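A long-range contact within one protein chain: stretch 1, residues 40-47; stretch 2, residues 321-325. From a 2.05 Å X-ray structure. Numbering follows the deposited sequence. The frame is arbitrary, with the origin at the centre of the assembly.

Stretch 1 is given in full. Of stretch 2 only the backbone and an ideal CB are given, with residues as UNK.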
# COMPACT_ATOMS: atom_id res chain seq x y z
N LEU A 40 1.74 -5.59 10.65
CA LEU A 40 0.85 -5.49 9.52
C LEU A 40 1.51 -4.57 8.47
O LEU A 40 2.58 -4.92 7.95
CB LEU A 40 -0.57 -5.12 9.97
CG LEU A 40 -1.74 -5.26 8.98
CD1 LEU A 40 -2.06 -6.73 8.69
CD2 LEU A 40 -3.00 -4.57 9.54
N MSE A 41 0.94 -3.41 8.18
CA MSE A 41 1.47 -2.54 7.13
C MSE A 41 2.72 -1.78 7.53
O MSE A 41 3.34 -1.13 6.69
CB MSE A 41 0.39 -1.56 6.69
CG MSE A 41 -0.88 -2.23 6.27
SE MSE A 41 -0.74 -3.83 5.10
CE MSE A 41 0.21 -2.97 3.60
N GLY A 42 3.13 -1.88 8.80
CA GLY A 42 4.41 -1.31 9.24
C GLY A 42 5.55 -2.31 9.08
O GLY A 42 6.72 -2.01 9.39
N GLY A 43 5.22 -3.52 8.63
CA GLY A 43 6.19 -4.61 8.53
C GLY A 43 5.86 -5.63 7.45
O GLY A 43 5.82 -5.30 6.24
N LYS A 44 5.62 -6.87 7.87
CA LYS A 44 5.53 -7.99 6.94
C LYS A 44 4.40 -7.87 5.90
O LYS A 44 4.58 -8.33 4.78
CB LYS A 44 5.41 -9.34 7.69
CG LYS A 44 6.76 -9.78 8.32
CD LYS A 44 6.69 -11.13 9.04
CE LYS A 44 6.51 -12.30 8.07
NZ LYS A 44 6.33 -13.54 8.80
N SER A 45 3.26 -7.30 6.26
CA SER A 45 2.13 -7.19 5.30
C SER A 45 2.34 -6.13 4.23
O SER A 45 1.80 -6.24 3.11
CB SER A 45 0.77 -7.06 6.02
OG SER A 45 0.54 -8.22 6.84
N TYR A 46 3.23 -5.17 4.48
CA TYR A 46 3.66 -4.27 3.43
C TYR A 46 4.67 -4.97 2.53
O TYR A 46 4.57 -4.90 1.30
CB TYR A 46 4.31 -3.07 4.08
CG TYR A 46 4.79 -1.88 3.25
CD1 TYR A 46 3.95 -0.82 2.97
CD2 TYR A 46 6.10 -1.78 2.84
CE1 TYR A 46 4.39 0.32 2.30
CE2 TYR A 46 6.57 -0.66 2.16
CZ TYR A 46 5.71 0.40 1.92
OH TYR A 46 6.20 1.54 1.35
N LEU A 47 5.63 -5.66 3.14
CA LEU A 47 6.59 -6.47 2.42
C LEU A 47 5.92 -7.51 1.52
O LEU A 47 6.46 -7.84 0.45
CB LEU A 47 7.55 -7.17 3.41
CG LEU A 47 8.58 -6.24 4.04
CD1 LEU A 47 9.03 -6.71 5.44
CD2 LEU A 47 9.75 -6.02 3.10
N UNK A 321 10.41 5.36 8.66
CA UNK A 321 8.97 5.35 8.42
C UNK A 321 8.60 4.57 7.15
O UNK A 321 9.39 4.48 6.21
CB UNK A 321 8.45 6.79 8.32
N UNK A 322 7.41 3.95 7.18
CA UNK A 322 6.87 3.22 6.07
C UNK A 322 6.02 4.20 5.27
O UNK A 322 5.01 4.70 5.77
CB UNK A 322 6.07 2.00 6.53
N UNK A 323 6.44 4.53 4.04
CA UNK A 323 5.71 5.46 3.18
C UNK A 323 4.53 4.79 2.45
O UNK A 323 4.73 3.85 1.63
CB UNK A 323 6.67 6.07 2.16
N UNK A 324 3.31 5.22 2.75
CA UNK A 324 2.11 4.66 2.11
C UNK A 324 1.80 5.43 0.82
O UNK A 324 1.70 4.84 -0.23
CB UNK A 324 0.91 4.71 3.06
N UNK A 325 1.63 6.74 0.93
CA UNK A 325 1.38 7.61 -0.21
C UNK A 325 2.39 8.75 -0.23
O UNK A 325 2.57 9.46 0.79
CB UNK A 325 -0.05 8.16 -0.17

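Stretch 1 makes a type I turn from Leu40 to Gly43 and then enters a helix, with Gly43 at the N-cap. Two features matter to the other stretch: the turn backbone at Met41 and Gly42, and the ring of Tyr46, a residue whose CA-to-CB bond points toward stretch 2.

Position 321 has an ideal CB with no atom of stretch 1 within 5.5 Å. Stretch 1 therefore sets no preference, and almost any side chain would be compatible. The residue is Trp321. Its side chain is out of reach of stretch 1 and takes no part in the contact.

Position 322 faces stretch 1 directly. Its CA lies 6.1 Å from the CA of Gly42, and its CA-to-CB bond points toward the turn. The ideal CB is 4.2 Å from Met41 O, 4.6 Å from Gly42 CA and 4.9 Å from Tyr46 CE1. The CB meets the turn backbone and the Tyr46 ring together, so there is little room near it. A compact apolar side chain suits it: valine, isoleucine or alanine. The backbone angles of -92/113° fit a beta-branched residue well. The residue is Val322, with chi1 at t. Val322 CG1 sits over one face of the Tyr46 ring, 3.4 Å from the centroid and 14° off the normal, a CH-pi contact. Val322 CG1 also lies 3.4 Å from Met41 O. Val322 CG2 approaches the turn, 3.7 Å from Gly42 O.

Position 323 has its CA-to-CB bond sideways. The ideal CB is 4.6 Å from Tyr46 OH. The main offering is to the backbone: the carbonyl O of 323 lies 2.8 Å from Tyr46 OH and accepts its hydrogen bond. Any residue could supply that carbonyl. A small or apolar side chain would fit beside Tyr46 OH, such as alanine, valine or, with phi near -81°, proline. The residue is Pro323. Its pyrrolidine ring packs beside the hydroxyl, while the carbonyl O receives the hydrogen bond near the plane of the Tyr46 ring.

Position 324 is where the chain turns a corner, at phi/psi of -89/-56°. CA-to-CB points sideways, and the ideal CB has nothing of stretch 1 within 5.5 Å. A short side chain would miss Tyr46. A longer apolar one, such as leucine, isoleucine or methionine, could reach it. The residue is Ile324, with both chi angles at m. Its end comes nearer, bringing Ile324 CD1 to 3.9 Å from Tyr46 CE1.

Position 325 is extended again and beyond reach of stretch 1, which leaves its choice open. The residue is Phe325, whose side chain does not reach stretch 1.

Stretch 2, residues 321-325: WVPIF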
# COMPACT_ATOMS: atom_id res chain seq x y z
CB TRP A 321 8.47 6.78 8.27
CG TRP A 321 8.52 7.63 9.52
CD1 TRP A 321 9.26 7.42 10.66
CD2 TRP A 321 7.86 8.87 9.70
NE1 TRP A 321 9.04 8.42 11.56
CE2 TRP A 321 8.19 9.33 11.00
CE3 TRP A 321 6.99 9.64 8.91
CZ2 TRP A 321 7.71 10.55 11.50
CZ3 TRP A 321 6.52 10.85 9.43
CH2 TRP A 321 6.87 11.27 10.71
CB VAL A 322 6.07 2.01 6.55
CG1 VAL A 322 5.43 1.19 5.36
CG2 VAL A 322 6.99 1.12 7.43
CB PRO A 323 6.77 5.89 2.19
CG PRO A 323 7.63 4.69 2.01
CD PRO A 323 7.63 3.99 3.35
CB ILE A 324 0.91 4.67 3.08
CG1 ILE A 324 1.25 3.84 4.36
CG2 ILE A 324 -0.37 4.17 2.43
CD1 ILE A 324 1.60 2.38 4.14
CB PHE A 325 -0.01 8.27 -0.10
CG PHE A 325 -1.16 7.31 0.02
CD1 PHE A 325 -1.29 6.23 -0.84
CD2 PHE A 325 -2.16 7.54 0.97
CE1 PHE A 325 -2.36 5.38 -0.74
CE2 PHE A 325 -3.22 6.70 1.08
CZ PHE A 325 -3.33 5.61 0.23
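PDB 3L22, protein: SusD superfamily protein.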